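Local coordinates for sigma regulatory family protein-PP2C phosphatase (Chlamydia trachomatis serovar L2, PDB 6MAB), which probably senses TCA cycle intermediates through the periplasmic domain that makes up this chain, and probably relays the signal to a phosphatase domain of the full-length protein, at residues K24-T27 / L28-I32; T183-S186 / L187-V190; P212-L215 / L216-P220; H247-P250 / E251-F254; T258-K262 / S263-A267. One frame throughout, in Å; residues are numbered along the deposited sequence.

Contact 1. Residues K24-T27 / L28-I32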
# COMPACT_ATOMS: atom_id res chain seq x y z
N LYS A 24 0.70 13.57 -4.66
CA LYS A 24 0.72 12.13 -4.91
C LYS A 24 -0.21 11.40 -3.95
O LYS A 24 -0.91 10.46 -4.36
CB LYS A 24 2.17 11.62 -4.82
CG LYS A 24 3.08 12.23 -5.89
CD LYS A 24 4.55 11.89 -5.63
CE LYS A 24 5.52 12.71 -6.47
NZ LYS A 24 5.46 12.36 -7.90
N ALA A 25 -0.24 11.83 -2.69
CA ALA A 25 -1.17 11.27 -1.71
C ALA A 25 -2.61 11.44 -2.16
O ALA A 25 -3.41 10.51 -2.06
CB ALA A 25 -0.97 11.94 -0.35
N HIS A 26 -2.95 12.63 -2.64
CA HIS A 26 -4.32 12.88 -3.08
C HIS A 26 -4.68 12.00 -4.26
O HIS A 26 -5.80 11.47 -4.33
CB HIS A 26 -4.48 14.36 -3.43
CG HIS A 26 -5.77 14.68 -4.11
ND1 HIS A 26 -6.94 14.88 -3.42
CD2 HIS A 26 -6.07 14.84 -5.42
CE1 HIS A 26 -7.92 15.15 -4.27
NE2 HIS A 26 -7.41 15.13 -5.49
N THR A 27 -3.73 11.79 -5.18
CA THR A 27 -3.99 10.91 -6.31
C THR A 27 -4.30 9.50 -5.83
O THR A 27 -5.27 8.87 -6.27
CB THR A 27 -2.79 10.92 -7.26
OG1 THR A 27 -2.60 12.24 -7.78
CG2 THR A 27 -3.02 9.97 -8.43
N LEU A 28 -3.49 8.98 -4.90
CA LEU A 28 -3.74 7.65 -4.38
C LEU A 28 -5.05 7.57 -3.60
O LEU A 28 -5.73 6.53 -3.65
CB LEU A 28 -2.54 7.22 -3.53
CG LEU A 28 -1.25 7.05 -4.35
CD1 LEU A 28 -0.06 6.82 -3.42
CD2 LEU A 28 -1.34 5.89 -5.34
N GLN A 29 -5.45 8.64 -2.90
CA GLN A 29 -6.73 8.62 -2.20
C GLN A 29 -7.90 8.54 -3.16
O GLN A 29 -8.95 7.96 -2.84
CB GLN A 29 -6.85 9.85 -1.30
CG GLN A 29 -6.01 9.78 -0.03
CD GLN A 29 -5.81 11.13 0.63
OE1 GLN A 29 -6.29 12.16 0.16
NE2 GLN A 29 -5.08 11.13 1.74
N GLN A 30 -7.74 9.10 -4.36
CA GLN A 30 -8.79 9.09 -5.36
C GLN A 30 -8.84 7.79 -6.17
O GLN A 30 -9.89 7.47 -6.73
CB GLN A 30 -8.60 10.28 -6.30
CG GLN A 30 -8.74 11.64 -5.62
CD GLN A 30 -10.06 11.75 -4.86
OE1 GLN A 30 -10.08 12.10 -3.68
NE2 GLN A 30 -11.16 11.43 -5.53
N THR A 31 -7.75 7.02 -6.18
CA THR A 31 -7.62 5.88 -7.08
C THR A 31 -7.56 4.52 -6.39
O THR A 31 -7.96 3.52 -7.00
CB THR A 31 -6.37 6.03 -7.95
OG1 THR A 31 -5.23 6.22 -7.11
CG2 THR A 31 -6.50 7.22 -8.88
N ILE A 32 -7.09 4.43 -5.15
CA ILE A 32 -6.97 3.12 -4.49
C ILE A 32 -8.25 2.65 -3.79
O ILE A 32 -8.71 1.52 -4.05
CB ILE A 32 -5.79 3.12 -3.52
CG1 ILE A 32 -4.48 3.34 -4.29
CG2 ILE A 32 -5.74 1.80 -2.74
CD1 ILE A 32 -4.13 2.28 -5.28

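Contact 2. Residues T183-S186 / L187-V190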
# COMPACT_ATOMS: atom_id res chain seq x y z
N THR A 183 11.27 5.30 -6.76
CA THR A 183 11.88 5.72 -8.01
C THR A 183 13.20 5.01 -8.23
O THR A 183 13.50 4.53 -9.32
CB THR A 183 12.12 7.23 -7.99
OG1 THR A 183 10.86 7.91 -7.71
CG2 THR A 183 12.72 7.71 -9.32
N ASP A 184 14.02 4.97 -7.19
CA ASP A 184 15.27 4.24 -7.19
C ASP A 184 14.97 2.82 -6.69
O ASP A 184 14.69 2.62 -5.51
CB ASP A 184 16.30 4.96 -6.32
CG ASP A 184 16.73 6.29 -6.92
OD1 ASP A 184 17.39 6.28 -7.98
OD2 ASP A 184 16.41 7.34 -6.33
N SER A 185 15.00 1.85 -7.60
CA SER A 185 14.65 0.48 -7.26
C SER A 185 15.60 -0.13 -6.23
O SER A 185 15.24 -1.11 -5.58
CB SER A 185 14.63 -0.37 -8.53
OG SER A 185 14.66 -1.75 -8.22
N SER A 186 16.80 0.42 -6.09
CA SER A 186 17.71 -0.06 -5.04
C SER A 186 17.18 0.19 -3.63
O SER A 186 17.73 -0.36 -2.66
CB SER A 186 19.09 0.60 -5.20
OG SER A 186 19.03 1.99 -4.89
N LEU A 187 16.13 0.99 -3.48
CA LEU A 187 15.52 1.17 -2.18
C LEU A 187 14.36 0.23 -1.92
O LEU A 187 13.80 0.26 -0.82
CB LEU A 187 14.99 2.60 -2.01
CG LEU A 187 15.98 3.72 -2.34
CD1 LEU A 187 15.32 5.06 -2.10
CD2 LEU A 187 17.25 3.59 -1.50
N ASP A 188 13.99 -0.59 -2.89
CA ASP A 188 12.83 -1.45 -2.70
C ASP A 188 13.09 -2.47 -1.59
O ASP A 188 14.15 -3.13 -1.55
CB ASP A 188 12.47 -2.15 -4.01
CG ASP A 188 11.90 -1.20 -5.07
OD1 ASP A 188 11.81 0.03 -4.86
OD2 ASP A 188 11.57 -1.71 -6.15
N LEU A 189 12.14 -2.55 -0.67
CA LEU A 189 12.16 -3.47 0.49
C LEU A 189 13.40 -3.24 1.36
O LEU A 189 14.05 -4.18 1.80
CB LEU A 189 12.04 -4.93 0.04
CG LEU A 189 10.73 -5.28 -0.68
CD1 LEU A 189 10.71 -6.75 -1.11
CD2 LEU A 189 9.52 -4.99 0.20
N VAL A 190 13.67 -1.98 1.64
CA VAL A 190 14.71 -1.52 2.54
C VAL A 190 14.03 -0.74 3.65
O VAL A 190 13.01 -0.07 3.43
CB VAL A 190 15.74 -0.65 1.80
CG1 VAL A 190 16.72 -0.01 2.75
CG2 VAL A 190 16.48 -1.51 0.74
O HOH W 1 12.42 -3.95 -6.97
O HOH W 2 16.21 -3.19 -3.14

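Contact 3. Residues P212-L215 / L216-P220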
# COMPACT_ATOMS: atom_id res chain seq x y z
N PRO A 212 11.48 -13.13 4.25
CA PRO A 212 12.67 -13.83 3.73
C PRO A 212 13.94 -13.32 4.38
O PRO A 212 14.12 -12.10 4.55
CB PRO A 212 12.65 -13.50 2.23
CG PRO A 212 11.29 -13.04 1.94
CD PRO A 212 10.71 -12.48 3.18
N PRO A 213 14.87 -14.20 4.75
CA PRO A 213 16.04 -13.74 5.52
C PRO A 213 16.94 -12.79 4.77
O PRO A 213 17.60 -11.95 5.40
CB PRO A 213 16.78 -15.04 5.88
CG PRO A 213 15.88 -16.14 5.51
CD PRO A 213 14.87 -15.66 4.55
N HIS A 214 17.03 -12.90 3.44
CA HIS A 214 17.97 -12.03 2.74
C HIS A 214 17.57 -10.58 2.92
O HIS A 214 18.44 -9.70 2.91
CB HIS A 214 18.07 -12.41 1.26
CG HIS A 214 16.87 -12.03 0.45
ND1 HIS A 214 15.73 -12.81 0.39
CD2 HIS A 214 16.64 -10.96 -0.34
CE1 HIS A 214 14.85 -12.23 -0.41
NE2 HIS A 214 15.38 -11.11 -0.87
N LEU A 215 16.28 -10.29 3.13
CA LEU A 215 15.90 -8.91 3.33
C LEU A 215 16.44 -8.32 4.62
O LEU A 215 16.58 -7.08 4.71
CB LEU A 215 14.38 -8.77 3.31
CG LEU A 215 13.75 -9.11 1.96
CD1 LEU A 215 12.23 -9.03 2.10
CD2 LEU A 215 14.21 -8.16 0.86
N LEU A 216 16.76 -9.14 5.62
CA LEU A 216 17.26 -8.63 6.88
C LEU A 216 18.75 -8.31 6.83
O LEU A 216 19.33 -7.93 7.85
CB LEU A 216 16.96 -9.61 8.00
CG LEU A 216 15.50 -10.07 8.05
CD1 LEU A 216 15.32 -11.16 9.06
CD2 LEU A 216 14.57 -8.90 8.34
N LEU A 217 19.36 -8.43 5.66
CA LEU A 217 20.74 -8.03 5.47
C LEU A 217 20.90 -6.75 4.66
O LEU A 217 22.03 -6.28 4.50
CB LEU A 217 21.53 -9.14 4.79
CG LEU A 217 21.69 -10.42 5.63
CD1 LEU A 217 22.46 -11.46 4.86
CD2 LEU A 217 22.38 -10.13 6.95
N ARG A 218 19.82 -6.17 4.17
CA ARG A 218 19.94 -4.96 3.37
C ARG A 218 20.20 -3.75 4.27
O ARG A 218 19.42 -3.50 5.19
CB ARG A 218 18.67 -4.76 2.54
CG ARG A 218 18.45 -5.83 1.50
CD ARG A 218 17.30 -5.54 0.55
NE ARG A 218 17.24 -6.55 -0.50
CZ ARG A 218 16.30 -6.61 -1.43
NH1 ARG A 218 15.32 -5.71 -1.46
NH2 ARG A 218 16.34 -7.58 -2.34
N PRO A 219 21.27 -2.99 4.05
CA PRO A 219 21.56 -1.83 4.92
C PRO A 219 20.39 -0.87 4.96
O PRO A 219 19.96 -0.37 3.91
CB PRO A 219 22.80 -1.19 4.28
CG PRO A 219 23.50 -2.36 3.64
CD PRO A 219 22.39 -3.25 3.11
N PRO A 220 19.86 -0.58 6.15
CA PRO A 220 18.77 0.40 6.26
C PRO A 220 19.26 1.80 5.92
O PRO A 220 20.46 2.11 5.95
CB PRO A 220 18.35 0.32 7.73
CG PRO A 220 18.93 -0.90 8.25
CD PRO A 220 20.15 -1.21 7.44

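Contact 4. Residues H247-P250 / E251-F254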
# COMPACT_ATOMS: atom_id res chain seq x y z
N HIS A 247 4.96 11.92 4.28
CA HIS A 247 3.56 12.22 4.48
C HIS A 247 2.77 10.95 4.77
O HIS A 247 2.85 9.98 4.00
CB HIS A 247 2.96 12.89 3.27
CG HIS A 247 1.49 13.08 3.39
ND1 HIS A 247 0.93 13.90 4.34
CD2 HIS A 247 0.46 12.50 2.73
CE1 HIS A 247 -0.38 13.85 4.24
NE2 HIS A 247 -0.69 13.01 3.27
N SER A 248 1.99 10.96 5.84
CA SER A 248 1.25 9.78 6.25
C SER A 248 -0.17 9.78 5.68
O SER A 248 -0.85 10.80 5.69
CB SER A 248 1.19 9.69 7.77
OG SER A 248 2.48 9.40 8.29
N LEU A 249 -0.60 8.61 5.17
CA LEU A 249 -1.99 8.36 4.78
C LEU A 249 -2.60 7.36 5.77
O LEU A 249 -2.74 6.16 5.45
CB LEU A 249 -2.12 7.80 3.37
CG LEU A 249 -1.61 8.64 2.21
CD1 LEU A 249 -0.10 8.52 2.04
CD2 LEU A 249 -2.35 8.22 0.95
N PRO A 250 -2.96 7.82 6.96
CA PRO A 250 -3.42 6.88 7.99
C PRO A 250 -4.63 6.06 7.58
O PRO A 250 -4.72 4.89 7.98
CB PRO A 250 -3.72 7.80 9.19
CG PRO A 250 -4.00 9.14 8.58
CD PRO A 250 -3.12 9.23 7.36
N GLU A 251 -5.55 6.63 6.80
CA GLU A 251 -6.75 5.89 6.40
C GLU A 251 -6.47 4.79 5.38
O GLU A 251 -7.41 4.12 4.94
CB GLU A 251 -7.81 6.86 5.85
CG GLU A 251 -7.54 7.44 4.47
CD GLU A 251 -6.34 8.37 4.44
OE1 GLU A 251 -5.99 8.91 5.52
OE2 GLU A 251 -5.75 8.55 3.35
N MET A 252 -5.19 4.59 4.99
CA MET A 252 -4.82 3.46 4.14
C MET A 252 -3.54 2.77 4.61
O MET A 252 -3.04 1.87 3.92
CB MET A 252 -4.68 3.94 2.70
CG MET A 252 -6.02 4.11 2.01
SD MET A 252 -5.75 4.11 0.24
CE MET A 252 -5.06 5.71 -0.06
N ASP A 253 -2.99 3.16 5.75
CA ASP A 253 -1.92 2.41 6.40
C ASP A 253 -0.65 2.36 5.55
O ASP A 253 0.05 1.35 5.53
CB ASP A 253 -2.38 0.99 6.76
CG ASP A 253 -2.66 0.81 8.24
OD1 ASP A 253 -2.41 1.75 9.02
OD2 ASP A 253 -3.12 -0.29 8.62
N PHE A 254 -0.35 3.44 4.84
CA PHE A 254 0.96 3.59 4.23
C PHE A 254 1.32 5.06 4.21
O PHE A 254 0.51 5.92 4.54
CB PHE A 254 1.03 2.93 2.84
CG PHE A 254 0.23 3.61 1.79
CD1 PHE A 254 0.80 4.61 1.04
CD2 PHE A 254 -1.07 3.19 1.48
CE1 PHE A 254 0.09 5.24 0.03
CE2 PHE A 254 -1.79 3.82 0.47
CZ PHE A 254 -1.21 4.85 -0.25

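Contact 5. Residues T258-K262 / S263-A267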
# COMPACT_ATOMS: atom_id res chain seq x y z
N THR A 258 8.73 11.71 -0.33
CA THR A 258 9.34 12.35 -1.49
C THR A 258 10.77 12.75 -1.14
O THR A 258 11.08 13.02 0.02
CB THR A 258 8.54 13.55 -1.96
OG1 THR A 258 8.30 14.39 -0.84
CG2 THR A 258 7.22 13.08 -2.57
N TYR A 259 11.66 12.73 -2.12
CA TYR A 259 13.06 12.99 -1.82
C TYR A 259 13.75 13.52 -3.07
O TYR A 259 13.25 13.37 -4.19
CB TYR A 259 13.78 11.74 -1.25
CG TYR A 259 13.90 10.54 -2.20
CD1 TYR A 259 12.85 9.66 -2.37
CD2 TYR A 259 15.07 10.31 -2.93
CE1 TYR A 259 12.93 8.57 -3.25
CE2 TYR A 259 15.16 9.21 -3.80
CZ TYR A 259 14.08 8.36 -3.95
OH TYR A 259 14.14 7.28 -4.83
N GLU A 260 14.90 14.16 -2.84
CA GLU A 260 15.65 14.83 -3.89
C GLU A 260 17.08 14.99 -3.40
O GLU A 260 17.33 15.05 -2.19
CB GLU A 260 15.03 16.20 -4.21
CG GLU A 260 15.76 17.02 -5.26
CD GLU A 260 15.88 16.31 -6.61
OE1 GLU A 260 16.66 15.33 -6.74
OE2 GLU A 260 15.17 16.75 -7.55
N GLU A 261 18.02 15.06 -4.34
CA GLU A 261 19.39 15.35 -3.96
C GLU A 261 19.47 16.68 -3.22
O GLU A 261 18.89 17.67 -3.63
CB GLU A 261 20.29 15.37 -5.20
CG GLU A 261 20.35 14.03 -5.90
CD GLU A 261 21.21 14.06 -7.13
OE1 GLU A 261 22.24 14.77 -7.14
OE2 GLU A 261 20.85 13.37 -8.10
N LYS A 262 20.19 16.68 -2.10
CA LYS A 262 20.37 17.91 -1.34
C LYS A 262 20.94 19.03 -2.21
O LYS A 262 20.56 20.20 -2.07
CB LYS A 262 21.29 17.62 -0.15
CG LYS A 262 21.55 18.81 0.74
CD LYS A 262 22.34 18.39 1.99
CE LYS A 262 23.19 19.49 2.55
NZ LYS A 262 24.05 18.94 3.65
N SER A 263 21.88 18.69 -3.09
CA SER A 263 22.50 19.69 -3.95
C SER A 263 21.50 20.35 -4.88
O SER A 263 21.63 21.54 -5.20
CB SER A 263 23.65 19.07 -4.74
OG SER A 263 23.19 18.14 -5.73
N ILE A 264 20.50 19.60 -5.34
CA ILE A 264 19.45 20.16 -6.20
C ILE A 264 18.52 21.03 -5.37
O ILE A 264 18.16 22.15 -5.77
CB ILE A 264 18.70 19.01 -6.90
CG1 ILE A 264 19.65 18.30 -7.89
CG2 ILE A 264 17.45 19.51 -7.59
CD1 ILE A 264 19.07 17.07 -8.59
N ILE A 265 18.14 20.56 -4.18
CA ILE A 265 17.34 21.37 -3.27
C ILE A 265 18.02 22.71 -3.03
O ILE A 265 17.41 23.77 -3.14
CB ILE A 265 17.11 20.62 -1.95
CG1 ILE A 265 16.25 19.37 -2.17
CG2 ILE A 265 16.52 21.55 -0.88
CD1 ILE A 265 14.82 19.67 -2.62
N PHE A 266 19.31 22.68 -2.71
CA PHE A 266 20.00 23.91 -2.36
C PHE A 266 20.24 24.80 -3.56
O PHE A 266 20.43 26.00 -3.39
CB PHE A 266 21.33 23.57 -1.65
CG PHE A 266 21.16 23.36 -0.16
CD1 PHE A 266 20.32 22.38 0.31
CD2 PHE A 266 21.81 24.16 0.75
CE1 PHE A 266 20.15 22.19 1.67
CE2 PHE A 266 21.63 23.96 2.11
CZ PHE A 266 20.79 22.97 2.55
N ALA A 267 20.22 24.26 -4.78
CA ALA A 267 20.42 25.09 -5.95
C ALA A 267 19.32 26.13 -6.09
O ALA A 267 19.53 27.15 -6.76
CB ALA A 267 20.49 24.23 -7.22
O HOH W 3 24.11 15.64 -5.44

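Contact 1. Residues K24-T27 / L28-I32
T31 turns its hydroxyl back onto the helix, donating from OG1 to the carbonyl O of T27 at 2.8 Å. A chi1 of 54°, with OG1 lodged between the backbone N and the carbonyl carbon, points the hydroxyl back toward T27; it meets the carbonyl from above its plane, not on a lone pair. That oxygen also accepts a weak bond from Q30 N, so one carbonyl in the last part of the long helix 2-31 is held by a side-chain and a backbone donor. Before it the regular i to i+4 pattern runs from L28 N to K24 O at 3.0 Å, from Q29 N to A25 O at 2.9 Å and from Q30 N to H26 O at 3.1 Å. One turn on from H26, Q30 bends at its second torsion, and its CG settles over one face of the imidazole, 4.0 Å from the ring centroid of H26, a CH-pi contact offset toward the rim. Ring and amide lie only 27° apart in plane, and OE1 of Q30 approaches CE1 of H26. The buried side of the helix is apolar: A25 and L28 rest on I256, and L28 also on F254. K24 reaches helix 153-160, giving its NZ to L159 O, while on strand 240-249 A25 meets H247 and Q29 meets L249.

Contact 2. Residues T183-S186 / L187-V190
L187 opens the second half of a short 3-10 turn by donating its backbone N to D184 O at 3.0 Å, an i to i+3 bond in a loop that follows strand 179-182. Its donor sits well above the carbonyl plane, consistent with the tight winding of a 3-10 turn. CG of L187 lies 4.2 Å from CB of D184, and the side chain goes on to pack against Y259, A182 and I179; the D184 carboxylate meanwhile is hydrogen-bonded to the Y259 hydroxyl. D188 comes next and repeats the i to i+3 step, its N reaching S185 O at 3.0 Å from still farther out of the carbonyl plane. Its CB lies close to that same oxygen, 3.3 Å from S185 O, while OD1 is taken by the backbone N of A182 and OD2 of D188 accepts from a water O at 2.5 Å. The carboxylate thus joins the turn to the end of the preceding strand. L189 then adopts a left-handed backbone conformation that swings the chain round, with V190 N making a weak bond to L187 O. After this bend, the CG2 methyl of V190 stands 3.8 Å from S186 O.

Contact 3. Residues P212-L215 / L216-P220
A short 3-10 helix, preceded by P212 and starting at P213, brings L215 beneath the guanidinium of R218 in the long loop between strands 179-182 and 224-225. Its backbone is wound by i to i+3 bonds: L216 N to P213 O at 2.9 Å, then L217 N to H214 O at 3.2 Å, with both donors well above the carbonyl planes. A third and weaker one, from R218 N to L215 O at 3.4 Å, marks where the winding gives out. The side chains of L215 and R218 run alongside each other in the same direction. R218 is extended from CG to NE, which carries its flat end to the methyl CD2 of L215, centred under one face and 3.5 Å from CZ of R218. H214 lies alongside R218: NH2 of R218 is at the edge of the imidazole, in its plane, 3.9 Å from CD2 of H214. The two planes are turned 67° apart, so there is no stack. L215 also presses on F201 and F205, and R218 on L189. A leucine methyl thus packs over the face of an arginine guanidinium beside a short 3-10 helix that has proline at its first position, within a long, partly exposed connecting loop.

Contact 4. Residues H247-P250 / E251-F254
L249 and F254 close a beta hairpin: L249 N donates to F254 O at 3.0 Å, in the carbonyl plane, making them an antiparallel hydrogen-bonded pair. Between them the four residues P250 to D253 form the loop. The carbonyl O of L249 takes M252 N at 2.9 Å, from above its plane, and also a weak bond from D253 N. D253 has a left-handed backbone conformation, which turns the chain into strand 254-261. On the apolar side, CD2 of L249 touches both the M252 methyl CE and the F254 ring at CZ, each at 3.8 Å. The ring is set obliquely to the methyl, and F254 reaches it because its CG sits between the backbone N and the carbonyl carbon (chi1 69°). E251 folds back at its second torsion, so that OE1 of E251 lies 3.4 Å from CD of P250 and OE2 lies near CB of L249. Farther out, L28 backs the F254 ring, I32 and P33 meet M252, and M252 O accepts from the T116 hydroxyl of strand 113-119. OE2 of E251 receives a weak bond from Q29 NE2. The hairpin end thus rests on the L249 N to F254 O bond, on L249 O gripped by M252 N and weakly by D253 N, and on an apolar cluster behind them.

Contact 5. Residues T258-K262 / S263-A267
E260 meets I264 and I265 because its CG runs away from the backbone N (chi1 178°) and the chain then bends at the second torsion (chi2 59°), folding the carboxylate back beside the helix that follows. CB of E260 lies 3.8 Å from CD1 of I265, and OE1 of E260 comes within 3.5 Å of CD1 of I264, the two side chains of E260 and I264 crossing at about a right angle. The same OE1 uses its anti lone pair to accept E261 N at 2.8 Å, and K169 NZ offers a long, weak ion pair. E261 holds the N-cap position. Its carbonyl O receives I265 N at 3.0 Å, nearly along the C=O axis, as well as a weak bond from I264 N, and K262 O receives F266 N at 2.9 Å. A water links E261 OE1 with S263 OG, its O lying 2.7 Å from the latter. K262 is extended throughout; its CE lies over one face of the F266 ring and its CG is 3.8 Å from CE1 of F266, while the ammonium is too far for more than a weak cation-pi attraction. W243 packs edge-to-face with F266. The strand-to-helix corner is therefore closed by a backbone carbonyl at the cap and by isoleucine packed against a glutamate whose OE1, in a buried residue, is bonded to the backbone N of E261, with K169 a weak, long partner.

Along the chain the five contacts come in series, none enclosing or crossing another, and each is local. Contact 1 lies in the last turns of the long N-terminal helix. Contacts 2 and 3 shape the loop between strands 179-182 and 224-225; they touch where R218 reaches D188 and L189. Contact 4 turns strand 240-249 into strand 254-261, and contact 5 leads the latter into the final helix, so both serve the six-stranded sheet. Contact 4 packs on contact 1, with H247 against A25, and Y259 ties contact 5 to contact 2. Helix, sheet and loop are thereby joined in an architecture consistent with a double Cache sensor domain.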